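Local coordinates for MutT/nudix family protein (Shewanella oneidensis, PDB 3GZ5) that probably acts as an ADP-ribose-dependent transcriptional regulator of NAD metabolism, joining a Nudix domain to a DNA-binding winged-helix domain, at residues Val28-Thr31 with Gln36-Val39; Val39-Arg44 with Ala134-Met139; Gln116-Gln121 with Val128-Leu133. All blocks are in the same frame, centred on the assembly; numbering follows the deposited sequence.

Interaction 1: Val28-Thr31 with Gln36-Val39; sequences VLFT and QLKV
With chi1 of -170°, Val28 swings CG1 away from its own N and toward Val39, whose CG2 meets it at 3.7 Å. Phe30, two residues on from Val28 and paired with Val39, has CG anti to its carbonyl carbon (chi1 -64°); on the face the two share, Phe30 CD1 lies 4.3 Å from Val39 CB, with Leu37 CD2 a looser neighbour. On the other face Thr31 CG2 packs on Lys38 CB at 4.0 Å, while Thr31 OG1 turns to the carbonyl of Met113. Thr31 and Lys38 form the antiparallel hydrogen-bonded pair: Thr31 N reaches Lys38 O at 2.9 Å, and Lys38 N reaches Thr31 O at 3.0 Å. Phe30 and Val39 are the non-hydrogen-bonded pair, where Phe30 CA comes within 3.2 Å of Lys38 O in a CA-H...O contact. Lys38 bends at its end, placing NZ on the carbonyl of His33 and, weakly, on Gln36 OE1. Helix 145-162 covers the Phe30 face through Ala152 and Leu156, and Trp130 packs on the Thr31 face. This is a beta hairpin of strands 22-33 and 36-43 in the central sheet of the Nudix alpha/beta/alpha sandwich.

Interaction 2: Val39-Arg44 with Ala134-Met139; sequences VLLVQR and ADVLQM
Val136 is the first residue of 134-139 to touch strand 36-43, its side chain directed at the strand from the short helix that begins at Leu133. Both of its methyls approach Val39. Val136 CG2 presses on Val39 CG1 at 3.4 Å, tighter than usual van der Waals contact, and Val136 CG1 lies 4.0 Å from the same methyl. Val39 CG1 sits between its own backbone N and carbonyl carbon (chi1 55°), a rotation that presents this branch to the helix and leaves CG2 for the hairpin partner strand. Val136 CG2 also meets Leu41 CD1 at 3.7 Å, so one methyl bridges two side chains that stand two residues apart and therefore on the same face of the strand. The packing is wholly apolar, and Ile149 of helix 145-162 adjoins both Leu41 and Val136. In the Nudix fold the central sheet is packed between helices, and here a short helix following strand 128-132 lies against one face of that sheet. The Leu137 side chain instead touches Leu146 of helix 145-162. From Val136 to Met139 the chain makes a type I beta turn, closed by Met139 N on Val136 O at 2.9 Å. The turn brings the Met139 side chain back toward the strand, where CE stands 4.5 Å from Leu41 CD1, a loose contact at the end of its chain. Trp53 of the neighbouring strand 53-54 touches both Leu41 and Met139.

Interaction 3: Gln116-Gln121 with Val128-Leu133; sequences QACQIQ and VKWWPL. With NA (sodium ion), chain D.
Cys118 and Gln119 face Trp130 from a weakly bonded helix, about 116-119, that stands off strand 128-132; the nearest CA atoms, those of Gln119 and Trp130, are 8.4 Å apart. The helix gives way to a turn in which Gln121 N bonds Cys118 O at 2.9 Å. Between helix and strand the indole of Trp130 does most of the touching, and it is met along its edge. Cys118 SG lies between its backbone N and carbonyl carbon (chi1 87°) and approaches the indole edge where the two rings join, 3.5 Å from Trp130 NE1 and 3.8 Å from Trp130 CZ2. The sulfur is 77° off the normal of the five-membered ring, an edge-on sulfur-aromatic contact. Gln119 bends at chi2 and slides past the indole in the opposite direction, bringing NE2 into the ring plane 3.3 Å from Trp130 CD1, with the amide turned 41° from the indole. A water accepts from Trp130 N at 3.1 Å and, weakly, from Gln119 NE2, tying the amide to the strand backbone. Trp130 NE1 is buried by the contact and has no partner in the model. With the indole of Trp130 cut back to an alanine, Cys118 SG and Gln119 NE2 would probably lose the edge they meet, leaving the space between helix and strand poorly filled. Two residues earlier, Val128 O binds the sodium ion at 2.3 Å, together with the carbonyl oxygens of Ile122 and Val125 in the intervening loop. Trp130 also packs on Leu29 and Thr31 of strand 22-33, on Leu40 of strand 36-43 and on the ring of Tyr115, and helix 116-119 lies over the face of the sheet that carries Leu29, Thr31, Leu40 and Trp130.

All three interactions lie within the Nudix domain and meet on one mixed beta-sheet, their centres 9 to 12 Å apart. Interaction 1 pairs strands 22-33 and 36-43; interaction 2 starts on the same second strand, sharing Val39, and leads to the helix that follows strand 128-132. Interaction 3 comes between the two halves of interaction 2 in the chain and uses strand 128-132, antiparallel beside 36-43. Strand 36-43 is thus the middle element: 22-33 flanks it on one edge and 128-132 on the other, with helices 133-136 and 116-119 packed on opposite faces. Together the contacts probably knit the sheet to these short helices and to the sodium-binding loop, apart from the winged-helix domain.

Interaction 1: Val28-Thr31 with Gln36-Val39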
ATOM      1  N   VAL B  28      11.805   6.884  -2.445  1.00 40.18           N
ATOM      2  CA  VAL B  28      11.790   7.475  -3.778  1.00 39.59           C
ATOM      3  C   VAL B  28      11.109   8.849  -3.677  1.00 40.19           C
ATOM      4  O   VAL B  28       9.882   8.955  -3.561  1.00 40.11           O
ATOM      5  CB  VAL B  28      11.095   6.570  -4.808  1.00 40.02           C
ATOM      6  CG1 VAL B  28      11.324   7.101  -6.200  1.00 39.60           C
ATOM      7  CG2 VAL B  28      11.631   5.119  -4.716  1.00 38.04           C
ATOM      8  N   LEU B  29      11.927   9.896  -3.663  1.00 39.78           N
ATOM      9  CA  LEU B  29      11.448  11.249  -3.596  1.00 39.81           C
ATOM     10  C   LEU B  29      11.465  11.830  -5.003  1.00 41.05           C
ATOM     11  O   LEU B  29      12.534  11.907  -5.627  1.00 41.97           O
ATOM     12  CB  LEU B  29      12.348  12.058  -2.676  1.00 39.06           C
ATOM     13  CG  LEU B  29      12.264  13.590  -2.659  1.00 40.01           C
ATOM     14  CD1 LEU B  29      10.953  14.090  -2.069  1.00 39.27           C
ATOM     15  CD2 LEU B  29      13.463  14.158  -1.870  1.00 38.80           C
ATOM     16  N   PHE B  30      10.285  12.225  -5.489  1.00 41.15           N
ATOM     17  CA  PHE B  30      10.114  12.850  -6.805  1.00 41.21           C
ATOM     18  C   PHE B  30       9.856  14.325  -6.663  1.00 41.98           C
ATOM     19  O   PHE B  30       9.234  14.789  -5.706  1.00 40.06           O
ATOM     20  CB  PHE B  30       8.889  12.295  -7.551  1.00 41.01           C
ATOM     21  CG  PHE B  30       8.975  10.866  -7.902  1.00 40.94           C
ATOM     22  CD1 PHE B  30       9.594  10.463  -9.065  1.00 42.22           C
ATOM     23  CD2 PHE B  30       8.391   9.918  -7.102  1.00 43.21           C
ATOM     24  CE1 PHE B  30       9.656   9.116  -9.417  1.00 42.00           C
ATOM     25  CE2 PHE B  30       8.458   8.575  -7.438  1.00 44.40           C
ATOM     26  CZ  PHE B  30       9.094   8.179  -8.607  1.00 43.14           C
ATOM     27  N   THR B  31      10.309  15.060  -7.663  1.00 44.18           N
ATOM     28  CA  THR B  31       9.846  16.423  -7.874  1.00 45.85           C
ATOM     29  C   THR B  31       9.510  16.597  -9.358  1.00 47.74           C
ATOM     30  O   THR B  31       9.643  15.670 -10.169  1.00 47.72           O
ATOM     31  CB  THR B  31      10.879  17.456  -7.382  1.00 45.31           C
ATOM     32  OG1 THR B  31      10.281  18.751  -7.362  1.00 45.91           O
ATOM     33  CG2 THR B  31      12.124  17.484  -8.278  1.00 46.09           C
ATOM     34  N   GLN B  36      10.186  17.762 -16.458  1.00 61.01           N
ATOM     35  CA  GLN B  36      10.094  16.318 -16.355  1.00 59.85           C
ATOM     36  C   GLN B  36      10.067  15.919 -14.874  1.00 58.13           C
ATOM     37  O   GLN B  36      10.310  16.741 -13.989  1.00 57.20           O
ATOM     38  CB  GLN B  36      11.311  15.689 -17.044  1.00 60.26           C
ATOM     39  CG  GLN B  36      12.647  16.222 -16.526  1.00 61.25           C
ATOM     40  CD  GLN B  36      13.831  15.930 -17.442  1.00 64.41           C
ATOM     41  OE1 GLN B  36      14.935  16.440 -17.220  1.00 65.17           O
ATOM     42  NE2 GLN B  36      13.612  15.115 -18.475  1.00 63.94           N
ATOM     43  N   LEU B  37       9.755  14.654 -14.623  1.00 56.74           N
ATOM     44  CA  LEU B  37       9.931  14.061 -13.308  1.00 55.23           C
ATOM     45  C   LEU B  37      11.404  13.910 -13.018  1.00 54.19           C
ATOM     46  O   LEU B  37      12.142  13.416 -13.858  1.00 55.02           O
ATOM     47  CB  LEU B  37       9.299  12.681 -13.274  1.00 54.92           C
ATOM     48  CG  LEU B  37       7.790  12.684 -13.291  1.00 55.59           C
ATOM     49  CD1 LEU B  37       7.295  11.339 -13.774  1.00 55.57           C
ATOM     50  CD2 LEU B  37       7.255  13.053 -11.898  1.00 54.19           C
ATOM     51  N   LYS B  38      11.824  14.348 -11.840  1.00 53.15           N
ATOM     52  CA  LYS B  38      13.165  14.078 -11.344  1.00 52.32           C
ATOM     53  C   LYS B  38      13.088  13.268 -10.031  1.00 51.78           C
ATOM     54  O   LYS B  38      12.161  13.450  -9.232  1.00 50.85           O
ATOM     55  CB  LYS B  38      13.924  15.389 -11.160  1.00 52.62           C
ATOM     56  CG  LYS B  38      14.363  16.062 -12.497  1.00 53.72           C
ATOM     57  CD  LYS B  38      14.714  17.539 -12.284  1.00 55.58           C
ATOM     58  CE  LYS B  38      15.530  18.147 -13.453  1.00 56.08           C
ATOM     59  NZ  LYS B  38      14.962  17.874 -14.808  1.00 56.08           N
ATOM     60  N   VAL B  39      14.048  12.363  -9.838  1.00 51.26           N
ATOM     61  CA  VAL B  39      14.128  11.508  -8.639  1.00 51.29           C
ATOM     62  C   VAL B  39      15.438  11.822  -7.896  1.00 51.44           C
ATOM     63  O   VAL B  39      16.495  11.983  -8.531  1.00 51.45           O
ATOM     64  CB  VAL B  39      13.910   9.992  -8.993  1.00 51.20           C
ATOM     65  CG1 VAL B  39      14.870   9.536 -10.070  1.00 51.77           C
ATOM     66  CG2 VAL B  39      14.011   9.081  -7.771  1.00 49.55           C
TER

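Interaction 2: Val39-Arg44 with Ala134-Met139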
ATOM      1  N   VAL B  39      14.048  12.363  -9.838  1.00 51.26           N
ATOM      2  CA  VAL B  39      14.128  11.508  -8.639  1.00 51.29           C
ATOM      3  C   VAL B  39      15.438  11.822  -7.896  1.00 51.44           C
ATOM      4  O   VAL B  39      16.495  11.983  -8.531  1.00 51.45           O
ATOM      5  CB  VAL B  39      13.910   9.992  -8.993  1.00 51.20           C
ATOM      6  CG1 VAL B  39      14.870   9.536 -10.070  1.00 51.77           C
ATOM      7  CG2 VAL B  39      14.011   9.081  -7.771  1.00 49.55           C
ATOM      8  N   LEU B  40      15.351  12.003  -6.579  1.00 50.92           N
ATOM      9  CA  LEU B  40      16.534  12.306  -5.770  1.00 51.42           C
ATOM     10  C   LEU B  40      17.374  11.057  -5.527  1.00 51.79           C
ATOM     11  O   LEU B  40      16.865  10.059  -5.029  1.00 51.80           O
ATOM     12  CB  LEU B  40      16.173  12.924  -4.418  1.00 51.27           C
ATOM     13  CG  LEU B  40      17.412  13.453  -3.672  1.00 52.30           C
ATOM     14  CD1 LEU B  40      17.876  14.787  -4.268  1.00 51.50           C
ATOM     15  CD2 LEU B  40      17.151  13.619  -2.196  1.00 52.96           C
ATOM     16  N   LEU B  41      18.655  11.117  -5.896  1.00 52.22           N
ATOM     17  CA  LEU B  41      19.566   9.981  -5.726  1.00 52.66           C
ATOM     18  C   LEU B  41      20.820  10.352  -4.946  1.00 53.69           C
ATOM     19  O   LEU B  41      21.195  11.527  -4.847  1.00 53.06           O
ATOM     20  CB  LEU B  41      19.916   9.327  -7.058  1.00 52.57           C
ATOM     21  CG  LEU B  41      18.807   8.622  -7.843  1.00 51.26           C
ATOM     22  CD1 LEU B  41      19.442   7.899  -9.010  1.00 52.34           C
ATOM     23  CD2 LEU B  41      17.964   7.641  -7.018  1.00 50.37           C
ATOM     24  N   VAL B  42      21.419   9.325  -4.345  1.00 54.91           N
ATOM     25  CA  VAL B  42      22.527   9.464  -3.405  1.00 55.49           C
ATOM     26  C   VAL B  42      23.578   8.471  -3.850  1.00 56.48           C
ATOM     27  O   VAL B  42      23.266   7.311  -4.151  1.00 56.32           O
ATOM     28  CB  VAL B  42      22.083   9.155  -1.933  1.00 55.67           C
ATOM     29  CG1 VAL B  42      23.269   9.212  -0.950  1.00 54.63           C
ATOM     30  CG2 VAL B  42      20.986  10.106  -1.492  1.00 54.16           C
ATOM     31  N   GLN B  43      24.819   8.939  -3.942  1.00 57.84           N
ATOM     32  CA  GLN B  43      25.899   8.068  -4.372  1.00 59.59           C
ATOM     33  C   GLN B  43      26.441   7.290  -3.176  1.00 60.61           C
ATOM     34  O   GLN B  43      26.711   7.877  -2.122  1.00 59.46           O
ATOM     35  CB  GLN B  43      27.014   8.861  -5.048  1.00 59.53           C
ATOM     36  CG  GLN B  43      27.696   8.052  -6.113  1.00 59.91           C
ATOM     37  CD  GLN B  43      28.975   8.679  -6.643  1.00 61.36           C
ATOM     38  OE1 GLN B  43      29.442   9.729  -6.166  1.00 59.96           O
ATOM     39  NE2 GLN B  43      29.562   8.020  -7.632  1.00 61.31           N
ATOM     40  N   ARG B  44      26.586   5.977  -3.359  1.00 62.41           N
ATOM     41  CA  ARG B  44      27.037   5.085  -2.288  1.00 64.82           C
ATOM     42  C   ARG B  44      28.541   5.194  -2.001  1.00 66.10           C
ATOM     43  O   ARG B  44      29.380   4.675  -2.759  1.00 66.23           O
ATOM     44  CB  ARG B  44      26.672   3.632  -2.599  1.00 64.96           C
ATOM     45  CG  ARG B  44      25.200   3.306  -2.495  1.00 65.33           C
ATOM     46  CD  ARG B  44      25.027   1.851  -2.122  1.00 68.27           C
ATOM     47  NE  ARG B  44      25.401   1.629  -0.723  1.00 70.28           N
ATOM     48  CZ  ARG B  44      25.743   0.452  -0.214  1.00 71.18           C
ATOM     49  NH1 ARG B  44      26.074   0.349   1.066  1.00 71.42           N
ATOM     50  NH2 ARG B  44      25.778  -0.619  -0.985  1.00 71.87           N
ATOM     51  N   ALA B 134      14.066   9.548 -16.759  1.00 62.34           N
ATOM     52  CA  ALA B 134      14.465   8.837 -17.981  1.00 63.01           C
ATOM     53  C   ALA B 134      15.914   8.390 -17.912  1.00 63.59           C
ATOM     54  O   ALA B 134      16.225   7.246 -18.239  1.00 63.69           O
ATOM     55  CB  ALA B 134      14.233   9.704 -19.204  1.00 63.40           C
ATOM     56  N   ASP B 135      16.791   9.293 -17.469  1.00 64.18           N
ATOM     57  CA  ASP B 135      18.190   8.966 -17.192  1.00 65.16           C
ATOM     58  C   ASP B 135      18.359   7.841 -16.168  1.00 65.59           C
ATOM     59  O   ASP B 135      19.161   6.924 -16.374  1.00 65.87           O
ATOM     60  CB  ASP B 135      18.936  10.200 -16.681  1.00 65.42           C
ATOM     61  CG  ASP B 135      19.131  11.257 -17.754  1.00 66.33           C
ATOM     62  OD1 ASP B 135      18.421  11.201 -18.791  1.00 64.73           O
ATOM     63  OD2 ASP B 135      19.994  12.148 -17.533  1.00 67.04           O
ATOM     64  N   VAL B 136      17.621   7.941 -15.060  1.00 65.54           N
ATOM     65  CA  VAL B 136      17.662   6.955 -13.978  1.00 65.49           C
ATOM     66  C   VAL B 136      17.298   5.551 -14.474  1.00 65.86           C
ATOM     67  O   VAL B 136      17.968   4.574 -14.146  1.00 65.73           O
ATOM     68  CB  VAL B 136      16.746   7.408 -12.800  1.00 65.24           C
ATOM     69  CG1 VAL B 136      16.378   6.247 -11.882  1.00 64.75           C
ATOM     70  CG2 VAL B 136      17.415   8.515 -12.032  1.00 64.58           C
ATOM     71  N   LEU B 137      16.246   5.461 -15.280  1.00 66.54           N
ATOM     72  CA  LEU B 137      15.806   4.184 -15.837  1.00 67.64           C
ATOM     73  C   LEU B 137      16.856   3.471 -16.723  1.00 68.26           C
ATOM     74  O   LEU B 137      16.714   2.278 -17.016  1.00 68.57           O
ATOM     75  CB  LEU B 137      14.474   4.347 -16.585  1.00 67.48           C
ATOM     76  CG  LEU B 137      13.265   4.917 -15.828  1.00 67.62           C
ATOM     77  CD1 LEU B 137      12.058   4.999 -16.756  1.00 68.07           C
ATOM     78  CD2 LEU B 137      12.916   4.112 -14.566  1.00 67.07           C
ATOM     79  N   GLN B 138      17.902   4.197 -17.127  1.00 68.84           N
ATOM     80  CA  GLN B 138      19.036   3.603 -17.858  1.00 69.56           C
ATOM     81  C   GLN B 138      20.348   3.553 -17.050  1.00 68.88           C
ATOM     82  O   GLN B 138      21.427   3.389 -17.621  1.00 69.24           O
ATOM     83  CB  GLN B 138      19.259   4.326 -19.201  1.00 69.83           C
ATOM     84  CG  GLN B 138      18.450   3.744 -20.362  1.00 72.20           C
ATOM     85  CD  GLN B 138      16.972   4.110 -20.305  1.00 74.42           C
ATOM     86  OE1 GLN B 138      16.610   5.289 -20.269  1.00 75.28           O
ATOM     87  NE2 GLN B 138      16.110   3.097 -20.321  1.00 75.02           N
ATOM     88  N   MET B 139      20.247   3.693 -15.728  1.00 68.17           N
ATOM     89  CA  MET B 139      21.428   3.688 -14.850  1.00 67.01           C
ATOM     90  C   MET B 139      21.595   2.347 -14.117  1.00 66.30           C
ATOM     91  O   MET B 139      20.623   1.584 -13.982  1.00 66.21           O
ATOM     92  CB  MET B 139      21.371   4.833 -13.844  1.00 66.99           C
ATOM     93  CG  MET B 139      22.055   6.100 -14.285  1.00 66.97           C
ATOM     94  SD  MET B 139      21.486   7.544 -13.353  1.00 69.98           S
ATOM     95  CE  MET B 139      22.704   7.690 -12.039  1.00 68.77           C
TER

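Interaction 3: Gln116-Gln121 with Val128-Leu133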
ATOM      1  N   GLN B 116      12.632  23.670  -5.885  1.00 57.34           N
ATOM      2  CA  GLN B 116      13.404  24.814  -5.340  1.00 60.11           C
ATOM      3  C   GLN B 116      13.399  24.912  -3.806  1.00 61.35           C
ATOM      4  O   GLN B 116      14.203  25.648  -3.225  1.00 61.61           O
ATOM      5  CB  GLN B 116      12.981  26.154  -5.960  1.00 60.55           C
ATOM      6  CG  GLN B 116      13.794  26.590  -7.220  1.00 63.53           C
ATOM      7  CD  GLN B 116      15.305  26.801  -6.960  1.00 66.69           C
ATOM      8  OE1 GLN B 116      15.718  27.312  -5.901  1.00 66.23           O
ATOM      9  NE2 GLN B 116      16.133  26.406  -7.941  1.00 67.32           N
ATOM     10  N   ALA B 117      12.509  24.163  -3.157  1.00 62.81           N
ATOM     11  CA  ALA B 117      12.513  24.052  -1.697  1.00 64.03           C
ATOM     12  C   ALA B 117      13.845  23.506  -1.174  1.00 65.00           C
ATOM     13  O   ALA B 117      14.243  23.808  -0.046  1.00 65.04           O
ATOM     14  CB  ALA B 117      11.362  23.179  -1.228  1.00 63.90           C
ATOM     15  N   CYS B 118      14.548  22.734  -2.004  1.00 66.38           N
ATOM     16  CA  CYS B 118      15.785  22.086  -1.575  1.00 67.66           C
ATOM     17  C   CYS B 118      16.964  22.121  -2.558  1.00 69.42           C
ATOM     18  O   CYS B 118      18.079  21.767  -2.163  1.00 69.54           O
ATOM     19  CB  CYS B 118      15.502  20.633  -1.243  1.00 67.84           C
ATOM     20  SG  CYS B 118      15.613  19.606  -2.681  1.00 65.01           S
ATOM     21  N   GLN B 119      16.727  22.493  -3.825  1.00 71.15           N
ATOM     22  CA  GLN B 119      17.824  22.743  -4.786  1.00 72.82           C
ATOM     23  C   GLN B 119      18.732  23.880  -4.302  1.00 73.70           C
ATOM     24  O   GLN B 119      19.927  23.913  -4.622  1.00 73.87           O
ATOM     25  CB  GLN B 119      17.294  23.045  -6.193  1.00 73.07           C
ATOM     26  CG  GLN B 119      18.381  23.354  -7.252  1.00 74.82           C
ATOM     27  CD  GLN B 119      19.323  22.169  -7.567  1.00 76.76           C
ATOM     28  OE1 GLN B 119      20.495  22.371  -7.902  1.00 76.91           O
ATOM     29  NE2 GLN B 119      18.810  20.943  -7.470  1.00 76.84           N
ATOM     30  N   ILE B 120      18.146  24.803  -3.535  1.00 74.77           N
ATOM     31  CA  ILE B 120      18.894  25.819  -2.774  1.00 75.81           C
ATOM     32  C   ILE B 120      19.896  25.251  -1.732  1.00 76.17           C
ATOM     33  O   ILE B 120      20.824  25.954  -1.322  1.00 76.43           O
ATOM     34  CB  ILE B 120      17.928  26.824  -2.061  1.00 75.90           C
ATOM     35  CG1 ILE B 120      16.830  26.080  -1.276  1.00 76.12           C
ATOM     36  CG2 ILE B 120      17.341  27.835  -3.073  1.00 76.60           C
ATOM     37  CD1 ILE B 120      16.140  26.908  -0.185  1.00 76.65           C
ATOM     38  N   GLN B 121      19.702  23.996  -1.309  1.00 76.60           N
ATOM     39  CA  GLN B 121      20.504  23.374  -0.230  1.00 76.86           C
ATOM     40  C   GLN B 121      21.225  22.103  -0.684  1.00 76.84           C
ATOM     41  O   GLN B 121      21.649  21.301   0.164  1.00 76.96           O
ATOM     42  CB  GLN B 121      19.606  23.034   0.981  1.00 76.78           C
ATOM     43  CG  GLN B 121      18.911  24.228   1.645  1.00 77.46           C
ATOM     44  CD  GLN B 121      17.417  23.989   1.884  1.00 78.54           C
ATOM     45  OE1 GLN B 121      16.868  22.976   1.461  1.00 79.49           O
ATOM     46  NE2 GLN B 121      16.756  24.928   2.556  1.00 78.06           N
ATOM     47  N   VAL B 128      24.751  13.942  -3.691  1.00 70.19           N
ATOM     48  CA  VAL B 128      23.280  14.065  -3.749  1.00 69.47           C
ATOM     49  C   VAL B 128      22.842  14.910  -4.958  1.00 68.36           C
ATOM     50  O   VAL B 128      23.217  16.085  -5.078  1.00 69.90           O
ATOM     51  CB  VAL B 128      22.682  14.696  -2.446  1.00 69.52           C
ATOM     52  CG1 VAL B 128      21.163  14.598  -2.452  1.00 68.78           C
ATOM     53  CG2 VAL B 128      23.252  14.028  -1.196  1.00 70.15           C
ATOM     54  N   LYS B 129      22.026  14.321  -5.829  1.00 66.77           N
ATOM     55  CA  LYS B 129      21.624  14.977  -7.073  1.00 64.98           C
ATOM     56  C   LYS B 129      20.208  14.597  -7.530  1.00 63.36           C
ATOM     57  O   LYS B 129      19.815  13.431  -7.450  1.00 62.82           O
ATOM     58  CB  LYS B 129      22.647  14.649  -8.177  1.00 65.22           C
ATOM     59  CG  LYS B 129      22.420  15.337  -9.525  1.00 66.27           C
ATOM     60  CD  LYS B 129      23.579  15.045 -10.489  1.00 68.52           C
ATOM     61  CE  LYS B 129      23.315  15.556 -11.917  1.00 69.34           C
ATOM     62  NZ  LYS B 129      23.476  17.049 -12.058  1.00 70.02           N
ATOM     63  N   TRP B 130      19.456  15.591  -8.010  1.00 61.55           N
ATOM     64  CA  TRP B 130      18.201  15.350  -8.730  1.00 59.81           C
ATOM     65  C   TRP B 130      18.507  14.823 -10.125  1.00 59.78           C
ATOM     66  O   TRP B 130      19.175  15.500 -10.915  1.00 59.45           O
ATOM     67  CB  TRP B 130      17.405  16.636  -8.883  1.00 58.34           C
ATOM     68  CG  TRP B 130      16.689  17.125  -7.662  1.00 57.94           C
ATOM     69  CD1 TRP B 130      16.950  18.266  -6.975  1.00 56.51           C
ATOM     70  CD2 TRP B 130      15.571  16.503  -7.003  1.00 56.13           C
ATOM     71  NE1 TRP B 130      16.076  18.398  -5.923  1.00 57.15           N
ATOM     72  CE2 TRP B 130      15.222  17.326  -5.916  1.00 56.93           C
ATOM     73  CE3 TRP B 130      14.837  15.329  -7.227  1.00 54.37           C
ATOM     74  CZ2 TRP B 130      14.157  17.021  -5.054  1.00 55.96           C
ATOM     75  CZ3 TRP B 130      13.792  15.025  -6.370  1.00 55.32           C
ATOM     76  CH2 TRP B 130      13.463  15.869  -5.295  1.00 55.52           C
ATOM     77  N   TRP B 131      18.002  13.631 -10.433  1.00 59.99           N
ATOM     78  CA  TRP B 131      18.209  13.005 -11.731  1.00 59.96           C
ATOM     79  C   TRP B 131      16.920  12.903 -12.540  1.00 59.38           C
ATOM     80  O   TRP B 131      15.901  12.494 -12.002  1.00 58.75           O
ATOM     81  CB  TRP B 131      18.771  11.603 -11.553  1.00 60.91           C
ATOM     82  CG  TRP B 131      20.183  11.563 -11.078  1.00 62.24           C
ATOM     83  CD1 TRP B 131      20.619  11.491  -9.781  1.00 63.10           C
ATOM     84  CD2 TRP B 131      21.354  11.578 -11.896  1.00 63.80           C
ATOM     85  NE1 TRP B 131      21.990  11.469  -9.745  1.00 63.87           N
ATOM     86  CE2 TRP B 131      22.469  11.517 -11.029  1.00 64.46           C
ATOM     87  CE3 TRP B 131      21.571  11.639 -13.288  1.00 63.90           C
ATOM     88  CZ2 TRP B 131      23.789  11.518 -11.505  1.00 64.01           C
ATOM     89  CZ3 TRP B 131      22.877  11.634 -13.759  1.00 63.50           C
ATOM     90  CH2 TRP B 131      23.968  11.582 -12.870  1.00 63.74           C
ATOM     91  N   PRO B 132      16.966  13.255 -13.847  1.00 59.10           N
ATOM     92  CA  PRO B 132      15.829  12.973 -14.728  1.00 59.07           C
ATOM     93  C   PRO B 132      15.445  11.496 -14.679  1.00 59.01           C
ATOM     94  O   PRO B 132      16.305  10.612 -14.792  1.00 58.87           O
ATOM     95  CB  PRO B 132      16.361  13.351 -16.117  1.00 58.76           C
ATOM     96  CG  PRO B 132      17.358  14.407 -15.846  1.00 58.37           C
ATOM     97  CD  PRO B 132      18.046  13.943 -14.577  1.00 59.17           C
ATOM     98  N   LEU B 133      14.164  11.228 -14.477  1.00 59.44           N
ATOM     99  CA  LEU B 133      13.711   9.853 -14.361  1.00 60.32           C
ATOM    100  C   LEU B 133      14.181   9.005 -15.546  1.00 61.26           C
ATOM    101  O   LEU B 133      14.647   7.880 -15.354  1.00 61.51           O
ATOM    102  CB  LEU B 133      12.195   9.789 -14.209  1.00 59.95           C
ATOM    103  CG  LEU B 133      11.557   8.404 -14.141  1.00 58.97           C
ATOM    104  CD1 LEU B 133      12.069   7.594 -12.937  1.00 57.70           C
ATOM    105  CD2 LEU B 133      10.070   8.582 -14.083  1.00 58.65           C
TER
HETATM  106 NA    NA D 238      24.104  18.145  -5.508  1.00 72.87          NA
HETATM  107  O   HOH W   1      20.723  18.357  -8.471  1.00 55.45           O